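PDB 3PO8: putative uncharacterized protein TB39.8 from Mycobacterium tuberculosis, which binds phosphorylated MviN and PknB through its FHA domain, the part present here, and regulates cell growth and peptidoglycan synthesis by binding MviN. Local coordinates for residues G53-L58 against E76-D81; T40-R45 against I85-S90. All blocks are in the same frame, centred on the assembly; numbering follows the deposited sequence.

Interaction 1. Residues G53-L58 against E76-D81; sequences GQVALL and EWQLAD
Gln78 carries its CG anti to the backbone N (chi1 -178°), whereas Leu57, its partner across the strands, turns CG beside its own N (chi1 -60°). On the outer face they share, Leu57 CD2 comes to 3.9 Å from Gln78 CB. The Gln78 chain then runs on extended past this methyl, and its CD meets Val55 CG1 at 3.9 Å, the two side chains crossing at about a right angle.

Backbone bonds set this register. Leu79 N donates to Ala56 O at 2.9 Å, and the donor stands almost on the extension of the carbonyl bond. Two residues on, past the non-hydrogen-bonded pair of Leu57 and Gln78, Leu58 and Trp77 form an antiparallel hydrogen-bonded pair: Leu58 N reaches Trp77 O at 2.8 Å. The return bond, from Trp77 N to Leu58 O, is more bent, 145° at the hydrogen. Leu58 O also receives a CA-H contact, with Glu76 CA 3.1 Å away, so that carbonyl has two hydrogens directed at it.

The pairing attaches strand 76-78 as an edge strand to strand 56-60 in one sheet of the FHA beta sandwich. Towards the sandwich interior the side-chain contacts are apolar: Leu79 CD1 lies 4.1 Å from Ala56 CB and is 4.2 Å from Leu58 CB, so one methyl spans two residues of the neighbouring strand. Leu79 also touches Val94 of the other sheet.

Next to the Leu79-Ala56 bond a water links the two main chains, accepting from Ala56 N and donating to Leu79 O. The polar ends at the margin look elsewhere: Glu76 OE1 forms a salt bridge with Arg50 on strand 47-51, and the Trp77 indole leads away from strand 56-58, its NE1 bonded to Asp83 OD2.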
ATOM      1  N   GLY A  53       4.470  -2.871 -13.720  1.00 17.91           N
ATOM      2  CA  GLY A  53       5.885  -2.591 -13.979  1.00 18.06           C
ATOM      3  C   GLY A  53       6.259  -1.141 -14.265  1.00 18.47           C
ATOM      4  O   GLY A  53       7.446  -0.806 -14.391  1.00 19.47           O
ATOM      5  N   GLN A  54       5.266  -0.274 -14.373  1.00 18.56           N
ATOM      6  CA  GLN A  54       5.491   1.117 -14.689  1.00 18.40           C
ATOM      7  C   GLN A  54       4.713   2.050 -13.772  1.00 16.97           C
ATOM      8  O   GLN A  54       5.271   2.999 -13.240  1.00 18.01           O
ATOM      9  CB  GLN A  54       5.063   1.391 -16.123  1.00 19.44           C
ATOM     10  CG  GLN A  54       5.937   0.720 -17.159  1.00 23.44           C
ATOM     11  CD  GLN A  54       7.189   1.520 -17.471  1.00 29.70           C
ATOM     12  OE1 GLN A  54       8.056   1.713 -16.609  1.00 33.94           O
ATOM     13  NE2 GLN A  54       7.298   1.983 -18.718  1.00 32.00           N
ATOM     14  N   VAL A  55       3.419   1.769 -13.626  1.00 14.95           N
ATOM     15  CA  VAL A  55       2.480   2.606 -12.895  1.00 14.53           C
ATOM     16  C   VAL A  55       1.853   1.814 -11.765  1.00 12.58           C
ATOM     17  O   VAL A  55       1.421   0.690 -11.984  1.00 12.55           O
ATOM     18  CB  VAL A  55       1.361   3.078 -13.850  1.00 14.29           C
ATOM     19  CG1 VAL A  55       0.212   3.774 -13.082  1.00 15.71           C
ATOM     20  CG2 VAL A  55       1.956   3.986 -14.931  1.00 16.91           C
ATOM     21  N   ALA A  56       1.830   2.392 -10.555  1.00 11.33           N
ATOM     22  CA  ALA A  56       1.197   1.795  -9.401  1.00 10.47           C
ATOM     23  C   ALA A  56      -0.052   2.574  -9.083  1.00 10.20           C
ATOM     24  O   ALA A  56       0.025   3.742  -8.730  1.00 11.42           O
ATOM     25  CB  ALA A  56       2.148   1.833  -8.206  1.00 11.38           C
ATOM     26  N   LEU A  57      -1.201   1.924  -9.221  1.00  9.68           N
ATOM     27  CA  LEU A  57      -2.499   2.521  -8.928  1.00 10.72           C
ATOM     28  C   LEU A  57      -3.055   1.943  -7.643  1.00 11.07           C
ATOM     29  O   LEU A  57      -3.304   0.730  -7.530  1.00 11.64           O
ATOM     30  CB  LEU A  57      -3.479   2.264 -10.053  1.00 11.21           C
ATOM     31  CG  LEU A  57      -3.075   2.804 -11.401  1.00 13.91           C
ATOM     32  CD1 LEU A  57      -4.154   2.416 -12.377  1.00 16.96           C
ATOM     33  CD2 LEU A  57      -2.911   4.306 -11.364  1.00 17.21           C
ATOM     34  N   LEU A  58      -3.273   2.802  -6.672  1.00 10.12           N
ATOM     35  CA  LEU A  58      -3.866   2.424  -5.402  1.00 10.45           C
ATOM     36  C   LEU A  58      -5.377   2.608  -5.422  1.00 10.79           C
ATOM     37  O   LEU A  58      -5.879   3.594  -5.923  1.00 11.46           O
ATOM     38  CB  LEU A  58      -3.234   3.257  -4.278  1.00 10.62           C
ATOM     39  CG  LEU A  58      -3.769   3.040  -2.863  1.00 11.20           C
ATOM     40  CD1 LEU A  58      -2.622   3.240  -1.854  1.00 12.92           C
ATOM     41  CD2 LEU A  58      -4.962   3.943  -2.556  1.00 13.12           C
ATOM     42  N   GLU A  76      -9.223   6.127  -5.657  1.00 12.76           N
ATOM     43  CA  GLU A  76      -8.025   5.731  -6.402  1.00 12.32           C
ATOM     44  C   GLU A  76      -6.968   6.821  -6.466  1.00 11.23           C
ATOM     45  O   GLU A  76      -7.252   8.002  -6.426  1.00 11.76           O
ATOM     46  CB  GLU A  76      -8.356   5.222  -7.800  1.00 13.26           C
ATOM     47  CG  GLU A  76      -9.307   4.049  -7.771  1.00 16.23           C
ATOM     48  CD  GLU A  76      -9.133   3.029  -8.900  1.00 19.98           C
ATOM     49  OE1 GLU A  76      -8.260   3.207  -9.786  1.00 22.80           O
ATOM     50  OE2 GLU A  76      -9.891   2.027  -8.879  1.00 23.78           O
ATOM     51  N   TRP A  77      -5.718   6.415  -6.556  1.00 10.05           N
ATOM     52  CA  TRP A  77      -4.579   7.330  -6.498  1.00 10.81           C
ATOM     53  C   TRP A  77      -3.424   6.742  -7.263  1.00 11.19           C
ATOM     54  O   TRP A  77      -3.157   5.559  -7.124  1.00 12.72           O
ATOM     55  CB  TRP A  77      -4.190   7.539  -5.044  1.00 10.32           C
ATOM     56  CG  TRP A  77      -3.024   8.430  -4.809  1.00 10.71           C
ATOM     57  CD1 TRP A  77      -1.715   8.096  -4.895  1.00 10.85           C
ATOM     58  CD2 TRP A  77      -3.062   9.813  -4.461  1.00 10.21           C
ATOM     59  NE1 TRP A  77      -0.925   9.179  -4.610  1.00 12.30           N
ATOM     60  CE2 TRP A  77      -1.728  10.253  -4.349  1.00 11.68           C
ATOM     61  CE3 TRP A  77      -4.093  10.726  -4.231  1.00 12.12           C
ATOM     62  CZ2 TRP A  77      -1.407  11.553  -3.986  1.00 12.45           C
ATOM     63  CZ3 TRP A  77      -3.764  12.015  -3.888  1.00 12.56           C
ATOM     64  CH2 TRP A  77      -2.434  12.412  -3.773  1.00 13.50           C
ATOM     65  N   GLN A  78      -2.748   7.528  -8.087  1.00 11.09           N
ATOM     66  CA  GLN A  78      -1.555   7.050  -8.756  1.00 11.37           C
ATOM     67  C   GLN A  78      -0.356   7.373  -7.897  1.00 10.81           C
ATOM     68  O   GLN A  78      -0.102   8.543  -7.633  1.00 11.11           O
ATOM     69  CB  GLN A  78      -1.419   7.672 -10.129  1.00 11.83           C
ATOM     70  CG  GLN A  78      -0.205   7.151 -10.875  1.00 12.45           C
ATOM     71  CD  GLN A  78      -0.157   7.540 -12.297  1.00 14.07           C
ATOM     72  OE1 GLN A  78      -1.175   7.481 -12.992  1.00 16.05           O
ATOM     73  NE2 GLN A  78       1.033   7.890 -12.778  1.00 17.36           N
ATOM     74  N   LEU A  79       0.349   6.341  -7.447  1.00 10.57           N
ATOM     75  CA  LEU A  79       1.410   6.511  -6.485  1.00 10.55           C
ATOM     76  C   LEU A  79       2.649   7.071  -7.159  1.00 11.07           C
ATOM     77  O   LEU A  79       2.933   6.782  -8.327  1.00 12.95           O
ATOM     78  CB  LEU A  79       1.717   5.182  -5.794  1.00 11.55           C
ATOM     79  CG  LEU A  79       0.685   4.657  -4.817  1.00 11.45           C
ATOM     80  CD1 LEU A  79       0.945   3.233  -4.508  1.00 11.86           C
ATOM     81  CD2 LEU A  79       0.680   5.462  -3.503  1.00 11.54           C
ATOM     82  N   ALA A  80       3.397   7.846  -6.387  1.00 12.02           N
ATOM     83  CA  ALA A  80       4.717   8.357  -6.761  1.00 11.82           C
ATOM     84  C   ALA A  80       5.701   8.056  -5.651  1.00 12.58           C
ATOM     85  O   ALA A  80       5.332   7.897  -4.496  1.00 12.07           O
ATOM     86  CB  ALA A  80       4.683   9.861  -6.985  1.00 13.85           C
ATOM     87  N   ASP A  81       6.987   8.051  -6.014  1.00 13.02           N
ATOM     88  CA  ASP A  81       8.048   7.853  -5.050  1.00 12.38           C
ATOM     89  C   ASP A  81       7.881   8.846  -3.893  1.00 11.99           C
ATOM     90  O   ASP A  81       7.649  10.050  -4.119  1.00 13.04           O
ATOM     91  CB  ASP A  81       9.382   8.066  -5.760  1.00 13.48           C
ATOM     92  CG  ASP A  81      10.572   7.812  -4.880  1.00 16.40           C
ATOM     93  OD1 ASP A  81      10.716   6.722  -4.326  1.00 15.97           O
ATOM     94  OD2 ASP A  81      11.419   8.720  -4.786  1.00 22.37           O
TER
HETATM   95  O   HOH W   1       2.995   4.964 -10.368  1.00 19.29           O

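Interaction 2. Residues T40-R45 against I85-S90; sequences TGVSRR and IRLGHS. With PO4 (phosphate ion), chain B.
Val42 packs against Leu87 through both of its methyls, CG2 3.9 Å from Leu87 CG and CG1 4.0 Å from Leu87 CD1. Leu87 holds CG between its backbone N and carbonyl carbon (chi1 65°), which sets CG against Val42 CG2. Beside this apolar pair the main chains come very close, Gly41 CA and Gly88 CA being 4.1 Å apart with no side chain on either. Gly88 belongs to the type II' turn from Leu87 to Ser90. A water joins Thr40 OG1 to His89 NE2 and sits in the plane of the imidazole, at its edge.

Segment 40-45 also holds a phosphate ion, probably from the crystallisation liquor, around which Arg44 wraps. Its CB and CG each pass 3.6 Å from phosphate O3, and CD stays near the same oxygen. A bend at chi3 (-85°) turns NE back to O3, to which it donates at 3.1 Å. Beyond CZ, NH2 donates to O2 at 3.2 Å, almost perfectly straight, with O2 in the guanidinium plane. Arg44 N completes the grip on O3 at 2.8 Å, and Ser43 OG donates to O4 at 2.6 Å. Thr64 OG1, from another loop, also bonds the ion.

Ser43 opens the Ser-x-x-His motif of FHA domains, which ends at His46, so the ion probably marks where a phosphothreonine phosphate would sit. Backbone N-H, hydroxyl and guanidinium donors together suit a compact, probably dianionic, phosphate, whose charge the arginine would be expected to offset in part.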
ATOM      1  N   THR A  40      -6.082  -3.357  13.976  1.00 15.76           N
ATOM      2  CA  THR A  40      -7.518  -3.591  13.993  1.00 16.09           C
ATOM      3  C   THR A  40      -8.299  -2.487  13.290  1.00 15.63           C
ATOM      4  O   THR A  40      -9.482  -2.651  13.001  1.00 18.14           O
ATOM      5  CB  THR A  40      -8.058  -3.760  15.424  1.00 16.46           C
ATOM      6  OG1 THR A  40      -7.701  -2.614  16.206  1.00 19.49           O
ATOM      7  CG2 THR A  40      -7.486  -5.033  16.035  1.00 17.91           C
ATOM      8  N   GLY A  41      -7.624  -1.381  12.994  1.00 14.82           N
ATOM      9  CA  GLY A  41      -8.259  -0.302  12.250  1.00 14.90           C
ATOM     10  C   GLY A  41      -8.198  -0.504  10.745  1.00 14.09           C
ATOM     11  O   GLY A  41      -8.804   0.259  10.005  1.00 15.49           O
ATOM     12  N   VAL A  42      -7.477  -1.539  10.299  1.00 13.47           N
ATOM     13  CA  VAL A  42      -7.288  -1.871   8.899  1.00 12.37           C
ATOM     14  C   VAL A  42      -8.274  -2.979   8.546  1.00 11.89           C
ATOM     15  O   VAL A  42      -8.381  -3.977   9.265  1.00 13.34           O
ATOM     16  CB  VAL A  42      -5.839  -2.339   8.662  1.00 12.17           C
ATOM     17  CG1 VAL A  42      -5.640  -2.899   7.234  1.00 13.30           C
ATOM     18  CG2 VAL A  42      -4.920  -1.189   8.955  1.00 12.39           C
ATOM     19  N   SER A  43      -8.978  -2.820   7.443  1.00 11.33           N
ATOM     20  CA  SER A  43      -9.983  -3.797   7.016  1.00 11.29           C
ATOM     21  C   SER A  43      -9.299  -5.087   6.556  1.00 11.83           C
ATOM     22  O   SER A  43      -8.107  -5.098   6.262  1.00 12.01           O
ATOM     23  CB  SER A  43     -10.875  -3.228   5.919  1.00 11.26           C
ATOM     24  OG  SER A  43     -11.693  -2.221   6.456  1.00 14.73           O
ATOM     25  N   ARG A  44     -10.054  -6.180   6.515  1.00 12.82           N
ATOM     26  CA  ARG A  44      -9.495  -7.475   6.108  1.00 13.71           C
ATOM     27  C   ARG A  44      -8.853  -7.345   4.715  1.00 13.54           C
ATOM     28  O   ARG A  44      -7.740  -7.801   4.484  1.00 13.65           O
ATOM     29  CB  ARG A  44     -10.567  -8.561   6.148  1.00 15.43           C
ATOM     30  CG  ARG A  44     -10.860  -9.006   7.551  1.00 19.14           C
ATOM     31  CD  ARG A  44     -12.138  -9.799   7.596  1.00 24.04           C
ATOM     32  NE  ARG A  44     -13.298  -8.914   7.710  1.00 28.79           N
ATOM     33  CZ  ARG A  44     -14.559  -9.291   7.507  1.00 33.10           C
ATOM     34  NH1 ARG A  44     -14.850 -10.546   7.168  1.00 34.89           N
ATOM     35  NH2 ARG A  44     -15.544  -8.408   7.643  1.00 34.21           N
ATOM     36  N   ARG A  45      -9.578  -6.732   3.792  1.00 13.69           N
ATOM     37  CA  ARG A  45      -9.031  -6.347   2.478  1.00 13.78           C
ATOM     38  C   ARG A  45      -9.248  -4.848   2.373  1.00 11.80           C
ATOM     39  O   ARG A  45     -10.365  -4.384   2.159  1.00 13.62           O
ATOM     40  CB  ARG A  45      -9.761  -7.082   1.362  1.00 14.47           C
ATOM     41  CG  ARG A  45      -9.635  -8.585   1.486  1.00 17.73           C
ATOM     42  CD  ARG A  45     -10.402  -9.304   0.367  1.00 24.26           C
ATOM     43  NE  ARG A  45      -9.578  -9.394  -0.831  1.00 29.36           N
ATOM     44  CZ  ARG A  45      -9.964  -9.903  -2.001  1.00 33.41           C
ATOM     45  NH1 ARG A  45     -11.195 -10.381  -2.175  1.00 35.56           N
ATOM     46  NH2 ARG A  45      -9.104  -9.932  -3.009  1.00 34.85           N
ATOM     47  N   ILE A  85       1.245   6.295   2.604  1.00  9.88           N
ATOM     48  CA  ILE A  85      -0.123   5.759   2.727  1.00  9.46           C
ATOM     49  C   ILE A  85      -0.474   5.590   4.193  1.00 10.48           C
ATOM     50  O   ILE A  85       0.305   5.023   4.934  1.00 10.83           O
ATOM     51  CB  ILE A  85      -0.253   4.394   2.025  1.00  9.12           C
ATOM     52  CG1 ILE A  85       0.201   4.487   0.568  1.00 10.64           C
ATOM     53  CG2 ILE A  85      -1.704   3.895   2.160  1.00  9.95           C
ATOM     54  CD1 ILE A  85       0.561   3.137   0.020  1.00 12.39           C
ATOM     55  N   ARG A  86      -1.634   6.068   4.621  1.00 10.82           N
ATOM     56  CA  ARG A  86      -2.087   5.845   5.985  1.00 11.21           C
ATOM     57  C   ARG A  86      -3.392   5.101   6.009  1.00 11.09           C
ATOM     58  O   ARG A  86      -4.311   5.402   5.259  1.00 11.36           O
ATOM     59  CB  ARG A  86      -2.207   7.146   6.743  1.00 11.47           C
ATOM     60  CG  ARG A  86      -0.859   7.736   7.020  1.00 14.79           C
ATOM     61  CD  ARG A  86      -0.936   9.086   7.711  1.00 17.56           C
ATOM     62  NE  ARG A  86       0.414   9.581   7.980  1.00 19.91           N
ATOM     63  CZ  ARG A  86       1.169  10.300   7.145  1.00 21.10           C
ATOM     64  NH1 ARG A  86       0.725  10.683   5.953  1.00 19.60           N
ATOM     65  NH2 ARG A  86       2.403  10.661   7.526  1.00 24.42           N
ATOM     66  N   LEU A  87      -3.424   4.091   6.851  1.00 11.25           N
ATOM     67  CA  LEU A  87      -4.591   3.247   6.999  1.00 11.33           C
ATOM     68  C   LEU A  87      -4.563   2.713   8.394  1.00 11.89           C
ATOM     69  O   LEU A  87      -3.513   2.318   8.896  1.00 11.69           O
ATOM     70  CB  LEU A  87      -4.574   2.106   5.978  1.00 11.53           C
ATOM     71  CG  LEU A  87      -3.492   1.033   6.019  1.00 12.34           C
ATOM     72  CD1 LEU A  87      -3.871  -0.108   5.067  1.00 14.61           C
ATOM     73  CD2 LEU A  87      -2.093   1.553   5.668  1.00 14.26           C
ATOM     74  N   GLY A  88      -5.712   2.698   9.040  1.00 13.56           N
ATOM     75  CA  GLY A  88      -5.755   2.392  10.451  1.00 14.74           C
ATOM     76  C   GLY A  88      -4.792   3.262  11.227  1.00 15.34           C
ATOM     77  O   GLY A  88      -4.817   4.487  11.119  1.00 16.79           O
ATOM     78  N   HIS A  89      -3.937   2.610  12.007  1.00 16.47           N
ATOM     79  CA  HIS A  89      -2.912   3.247  12.790  1.00 18.68           C
ATOM     80  C   HIS A  89      -1.557   3.101  12.109  1.00 18.24           C
ATOM     81  O   HIS A  89      -0.514   3.406  12.700  1.00 19.94           O
ATOM     82  CB  HIS A  89      -2.864   2.590  14.184  1.00 19.75           C
ATOM     83  CG  HIS A  89      -4.212   2.420  14.826  1.00 24.75           C
ATOM     84  ND1 HIS A  89      -4.760   3.363  15.668  1.00 29.71           N
ATOM     85  CD2 HIS A  89      -5.126   1.423  14.739  1.00 27.51           C
ATOM     86  CE1 HIS A  89      -5.948   2.951  16.077  1.00 30.18           C
ATOM     87  NE2 HIS A  89      -6.193   1.777  15.525  1.00 30.83           N
ATOM     88  N   SER A  90      -1.566   2.651  10.856  1.00 16.48           N
ATOM     89  CA  SER A  90      -0.357   2.289  10.151  1.00 16.35           C
ATOM     90  C   SER A  90       0.035   3.331   9.103  1.00 15.02           C
ATOM     91  O   SER A  90      -0.821   4.031   8.540  1.00 15.46           O
ATOM     92  CB  SER A  90      -0.544   0.944   9.445  1.00 16.39           C
ATOM     93  OG  SER A  90      -0.796  -0.111  10.355  1.00 18.19           O
TER
HETATM   94  P   PO4 B 101     -13.756  -4.854   7.537  1.00 28.05           P
HETATM   95  O1  PO4 B 101     -14.374  -4.777   6.159  1.00 30.60           O
HETATM   96  O2  PO4 B 101     -14.846  -5.371   8.467  1.00 28.89           O
HETATM   97  O3  PO4 B 101     -12.638  -5.861   7.458  1.00 29.64           O
HETATM   98  O4  PO4 B 101     -13.331  -3.491   8.013  1.00 28.38           O
HETATM   99  O   HOH W   2      -8.819   0.069  15.922  1.00 36.90           O

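The two contacts sit on opposite sides of the chain's centre, their own centres about 19 Å apart, yet they meet in the interior of the sandwich. Ile85, at the start of segment 85-90, bridges them: its CD1 lies 3.7 Å from Leu58 CD1 and its CG1 4.2 Å from Leu79 CD2. Strand 76-78, in one sheet, is followed directly in the chain by strand 84-87, in the other, so segments 76-81 and 85-90 flank the passage between the sheets. Only interaction 2 touches the phosphate; interaction 1 joins strands away from that site. The loop that probably reads phosphothreonine thus lies across the chain's centre from interaction 1.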